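Local coordinates for ferric vibriobactin ABC transporter, periplasmic ferric vibriobactin-binding protein (Vibrio cholerae, PDB 3R5T) that binds the ferric complex of the siderophore vibriobactin in the periplasm, probably delivering it to an ABC transporter for iron uptake, at residues T32-V44 with L126-A140. Sequence-based numbering, arbitrary orientation. Where two conformers were deposited one is given.
With MOH (methanol), chain D.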
loop_
_atom_site.group_PDB
_atom_site.type_symbol
_atom_site.label_atom_id
_atom_site.label_comp_id
_atom_site.label_asym_id
_atom_site.label_seq_id
_atom_site.Cartn_x
_atom_site.Cartn_y
_atom_site.Cartn_z
ATOM N N THR A 32 -3.544 -5.080 4.906
ATOM C CA THR A 32 -2.762 -3.956 4.361
ATOM C C THR A 32 -1.860 -3.329 5.412
ATOM O O THR A 32 -0.722 -3.005 5.131
ATOM C CB THR A 32 -3.650 -2.846 3.766
ATOM O OG1 THR A 32 -4.427 -3.396 2.706
ATOM C CG2 THR A 32 -2.794 -1.712 3.200
ATOM N N VAL A 33 -2.360 -3.171 6.633
ATOM C CA VAL A 33 -1.603 -2.437 7.632
ATOM C C VAL A 33 -0.462 -3.279 8.173
ATOM O O VAL A 33 0.535 -2.744 8.656
ATOM C CB VAL A 33 -2.517 -2.020 8.763
ATOM C CG1 VAL A 33 -1.723 -1.398 9.906
ATOM C CG2 VAL A 33 -3.555 -1.045 8.229
ATOM N N THR A 34 -0.600 -4.601 8.091
ATOM C CA THR A 34 0.406 -5.490 8.686
ATOM C C THR A 34 1.816 -5.295 8.105
ATOM O O THR A 34 2.818 -5.359 8.827
ATOM C CB THR A 34 -0.082 -6.934 8.590
ATOM O OG1 THR A 34 -1.303 -7.022 9.321
ATOM C CG2 THR A 34 0.920 -7.906 9.178
ATOM N N GLY A 35 1.893 -5.043 6.804
ATOM C CA GLY A 35 3.176 -4.776 6.186
ATOM C C GLY A 35 3.929 -3.610 6.829
ATOM O O GLY A 35 5.142 -3.675 7.011
ATOM N N THR A 36 3.202 -2.561 7.200
ATOM C CA THR A 36 3.836 -1.401 7.802
ATOM C C THR A 36 4.181 -1.642 9.268
ATOM O O THR A 36 5.220 -1.169 9.753
ATOM C CB THR A 36 3.000 -0.134 7.537
ATOM O OG1 THR A 36 3.003 0.105 6.120
ATOM C CG2 THR A 36 3.607 1.087 8.243
ATOM N N LEU A 37 3.344 -2.408 9.966
ATOM C CA LEU A 37 3.707 -2.840 11.314
ATOM C C LEU A 37 5.029 -3.620 11.269
ATOM O O LEU A 37 5.937 -3.383 12.079
ATOM C CB LEU A 37 2.593 -3.669 11.965
ATOM C CG LEU A 37 1.350 -2.860 12.351
ATOM C CD1 LEU A 37 0.177 -3.780 12.579
ATOM C CD2 LEU A 37 1.588 -2.021 13.585
ATOM N N LEU A 38 5.152 -4.546 10.323
ATOM C CA LEU A 38 6.420 -5.271 10.175
ATOM C C LEU A 38 7.599 -4.350 9.810
ATOM O O LEU A 38 8.729 -4.548 10.278
ATOM C CB LEU A 38 6.257 -6.388 9.137
ATOM C CG LEU A 38 5.311 -7.520 9.561
ATOM C CD1 LEU A 38 4.924 -8.398 8.387
ATOM C CD2 LEU A 38 5.926 -8.349 10.682
ATOM N N ALA A 39 7.319 -3.347 8.982
ATOM C CA ALA A 39 8.335 -2.417 8.510
ATOM C C ALA A 39 9.026 -1.692 9.663
ATOM O O ALA A 39 10.231 -1.472 9.620
ATOM C CB ALA A 39 7.697 -1.400 7.552
ATOM N N ILE A 40 8.260 -1.328 10.687
ATOM C CA ILE A 40 8.812 -0.613 11.840
ATOM C C ILE A 40 9.140 -1.523 13.013
ATOM O O ILE A 40 9.396 -1.041 14.122
ATOM C CB ILE A 40 7.905 0.545 12.305
ATOM C CG1 ILE A 40 6.568 0.018 12.844
ATOM C CG2 ILE A 40 7.666 1.525 11.142
ATOM C CD1 ILE A 40 5.715 1.110 13.531
ATOM N N ASP A 41 9.152 -2.830 12.755
ATOM C CA ASP A 41 9.447 -3.830 13.784
ATOM C C ASP A 41 8.508 -3.756 14.979
ATOM O O ASP A 41 8.920 -3.983 16.116
ATOM C CB ASP A 41 10.894 -3.705 14.260
ATOM C CG ASP A 41 11.892 -4.044 13.185
ATOM O OD1 ASP A 41 11.593 -4.914 12.342
ATOM O OD2 ASP A 41 12.977 -3.429 13.175
ATOM N N ALA A 42 7.242 -3.442 14.734
ATOM C CA ALA A 42 6.273 -3.440 15.822
ATOM C C ALA A 42 5.936 -4.888 16.189
ATOM O O ALA A 42 5.973 -5.778 15.339
ATOM C CB ALA A 42 5.011 -2.695 15.423
ATOM N N PRO A 43 5.624 -5.119 17.461
ATOM C CA PRO A 43 5.349 -6.480 17.936
ATOM C C PRO A 43 3.953 -6.938 17.554
ATOM O O PRO A 43 3.076 -7.145 18.402
ATOM C CB PRO A 43 5.495 -6.352 19.450
ATOM C CG PRO A 43 5.200 -4.894 19.736
ATOM C CD PRO A 43 5.710 -4.141 18.563
ATOM N N VAL A 44 3.744 -7.071 16.246
ATOM C CA VAL A 44 2.489 -7.598 15.729
ATOM C C VAL A 44 2.529 -9.116 15.840
ATOM O O VAL A 44 3.448 -9.777 15.355
ATOM C CB VAL A 44 2.157 -7.102 14.281
ATOM C CG1 VAL A 44 3.320 -7.361 13.320
ATOM C CG2 VAL A 44 0.847 -7.738 13.798
ATOM N N LEU A 126 1.813 6.430 7.227
ATOM C CA LEU A 126 1.153 5.398 8.003
ATOM C C LEU A 126 2.124 4.858 9.064
ATOM O O LEU A 126 1.736 4.645 10.206
ATOM C CB LEU A 126 0.695 4.289 7.071
ATOM C CG LEU A 126 -0.026 3.119 7.743
ATOM C CD1 LEU A 126 -1.348 3.587 8.336
ATOM C CD2 LEU A 126 -0.248 1.955 6.764
ATOM N N ALA A 127 3.380 4.635 8.686
ATOM C CA ALA A 127 4.376 4.167 9.666
ATOM C C ALA A 127 4.527 5.149 10.831
ATOM O O ALA A 127 4.648 4.756 11.991
ATOM C CB ALA A 127 5.709 3.935 8.997
ATOM N N GLN A 128 4.577 6.442 10.518
ATOM C CA GLN A 128 4.667 7.463 11.554
ATOM C C GLN A 128 3.454 7.426 12.481
ATOM O O GLN A 128 3.585 7.523 13.707
ATOM C CB GLN A 128 4.815 8.842 10.918
ATOM C CG GLN A 128 6.105 9.019 10.165
ATOM C CD GLN A 128 6.309 10.446 9.724
ATOM O OE1 GLN A 128 6.266 10.750 8.531
ATOM N NE2 GLN A 128 6.511 11.340 10.691
ATOM N N GLN A 129 2.273 7.275 11.888
ATOM C CA GLN A 129 1.051 7.241 12.661
ATOM C C GLN A 129 1.096 6.049 13.620
ATOM O O GLN A 129 0.772 6.174 14.811
ATOM C CB GLN A 129 -0.134 7.139 11.715
ATOM C CG GLN A 129 -1.457 7.090 12.418
ATOM C CD GLN A 129 -2.591 7.270 11.452
ATOM O OE1 GLN A 129 -2.560 6.749 10.332
ATOM N NE2 GLN A 129 -3.609 8.007 11.877
ATOM N N LEU A 130 1.505 4.895 13.105
ATOM C CA LEU A 130 1.603 3.680 13.914
ATOM C C LEU A 130 2.744 3.761 14.920
ATOM O O LEU A 130 2.643 3.199 16.014
ATOM C CB LEU A 130 1.756 2.450 13.021
ATOM C CG LEU A 130 0.530 2.192 12.146
ATOM C CD1 LEU A 130 0.811 1.067 11.144
ATOM C CD2 LEU A 130 -0.715 1.917 12.997
ATOM N N GLY A 131 3.816 4.480 14.572
ATOM C CA GLY A 131 4.907 4.709 15.510
ATOM C C GLY A 131 4.402 5.416 16.750
ATOM O O GLY A 131 4.777 5.069 17.868
ATOM N N LEU A 132 3.547 6.415 16.558
ATOM C CA LEU A 132 2.984 7.169 17.683
ATOM C C LEU A 132 2.027 6.321 18.528
ATOM O O LEU A 132 1.917 6.535 19.731
ATOM C CB LEU A 132 2.302 8.455 17.185
ATOM C CG LEU A 132 3.266 9.463 16.546
ATOM C CD1 LEU A 132 2.550 10.433 15.599
ATOM C CD2 LEU A 132 4.017 10.237 17.620
ATOM N N ALA A 133 1.362 5.346 17.915
ATOM C CA ALA A 133 0.470 4.473 18.664
ATOM C C ALA A 133 1.236 3.432 19.481
ATOM O O ALA A 133 0.741 2.941 20.494
ATOM C CB ALA A 133 -0.533 3.770 17.725
ATOM N N THR A 134 2.444 3.090 19.041
ATOM C CA THR A 134 3.147 1.943 19.617
ATOM C C THR A 134 4.406 2.328 20.396
ATOM O O THR A 134 5.089 1.458 20.953
ATOM C CB THR A 134 3.550 0.953 18.520
ATOM O OG1 THR A 134 4.348 1.633 17.540
ATOM C CG2 THR A 134 2.317 0.394 17.827
ATOM N N GLY A 135 4.730 3.620 20.423
ATOM C CA GLY A 135 5.935 4.086 21.083
ATOM C C GLY A 135 7.175 3.701 20.309
ATOM O O GLY A 135 8.256 3.548 20.886
ATOM N N LEU A 136 7.025 3.566 18.995
ATOM C CA LEU A 136 8.132 3.134 18.156
ATOM C C LEU A 136 8.567 4.263 17.223
ATOM O O LEU A 136 8.979 4.036 16.083
ATOM C CB LEU A 136 7.769 1.861 17.386
ATOM C CG LEU A 136 7.487 0.651 18.287
ATOM C CD1 LEU A 136 7.000 -0.560 17.475
ATOM C CD2 LEU A 136 8.734 0.295 19.082
ATOM N N GLU A 137 8.489 5.486 17.725
ATOM C CA GLU A 137 8.877 6.663 16.938
ATOM C C GLU A 137 10.334 6.595 16.468
ATOM O O GLU A 137 10.646 6.982 15.336
ATOM C CB GLU A 137 8.607 7.955 17.723
ATOM C CG GLU A 137 7.141 8.113 18.132
ATOM C CD GLU A 137 6.828 7.586 19.540
ATOM O OE1 GLU A 137 7.584 6.738 20.064
ATOM O OE2 GLU A 137 5.808 8.028 20.112
ATOM N N GLU A 138 11.219 6.085 17.322
ATOM C CA GLU A 138 12.633 5.969 16.955
ATOM C C GLU A 138 12.771 5.059 15.751
ATOM O O GLU A 138 13.448 5.396 14.774
ATOM C CB GLU A 138 13.464 5.379 18.095
ATOM C CG GLU A 138 13.706 6.289 19.273
ATOM C CD GLU A 138 14.904 5.841 20.101
ATOM O OE1 GLU A 138 15.841 5.260 19.516
ATOM O OE2 GLU A 138 14.922 6.086 21.327
ATOM N N GLN A 139 12.152 3.886 15.847
ATOM C CA GLN A 139 12.216 2.906 14.777
ATOM C C GLN A 139 11.608 3.434 13.505
ATOM O O GLN A 139 12.170 3.252 12.425
ATOM C CB GLN A 139 11.465 1.625 15.177
ATOM C CG GLN A 139 12.209 0.750 16.169
ATOM C CD GLN A 139 12.265 1.336 17.572
ATOM O OE1 GLN A 139 13.173 1.019 18.352
ATOM N NE2 GLN A 139 11.309 2.194 17.900
ATOM N N ALA A 140 10.436 4.037 13.604
ATOM C CA ALA A 140 9.751 4.521 12.415
ATOM C C ALA A 140 10.574 5.620 11.760
ATOM O O ALA A 140 10.800 5.607 10.547
ATOM C CB ALA A 140 8.377 5.047 12.775
HETATM C C MOH D . -6.153 8.069 9.490
HETATM O O MOH D . -5.017 7.241 9.254
#
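Ile-40 lies over the angle between helix 123-134 and helix 137-155, with its two branches on different parts of it. Ile-40 CG2 faces two neighbouring alanine methyls, 3.8 Å from Ala-127 CB and 3.9 Å from Ala-140 CB. CG1 stands between the backbone N and the carbonyl carbon (chi1 65°), and Ile-40 CD1 lies against the backbone, 4.0 Å from Gly-131 N, with Leu-130 CB close by. Thr-36 adds its methyl: CG2, anti to the backbone N, rests on the backbone of Ala-127, 3.5 Å from CA. Thr-36 OG1 lies beside Leu-126 CD2, at 3.8 Å. Leu-130 CD1 touches both Val-33 CG1, at 3.7 Å, and Leu-37 CD2; the side chains of Leu-37 and Leu-130 cross at about a right angle. The segments 32-39 and 126-134 cross at -69°, their axes 9.5 Å apart at closest.

Past the Schellman motif that ends helix 31-39, Leu-136 CD1 touches Ala-42, 3.4 Å from CA, and meets the ring of Pro-43 at CD. Thr-134 OG1 donates to Leu-130 O of its own helix. Asp-41 forms a salt bridge with Arg-66. Strand 26-28 borders Leu-37, Ala-42 and Thr-134.

Thr-32 touches vibriobactin, so one helix joins the siderophore pocket to this packing. No hydrogen bond links the two segments, so the direct contact between them rests on apolar packing and shape fit.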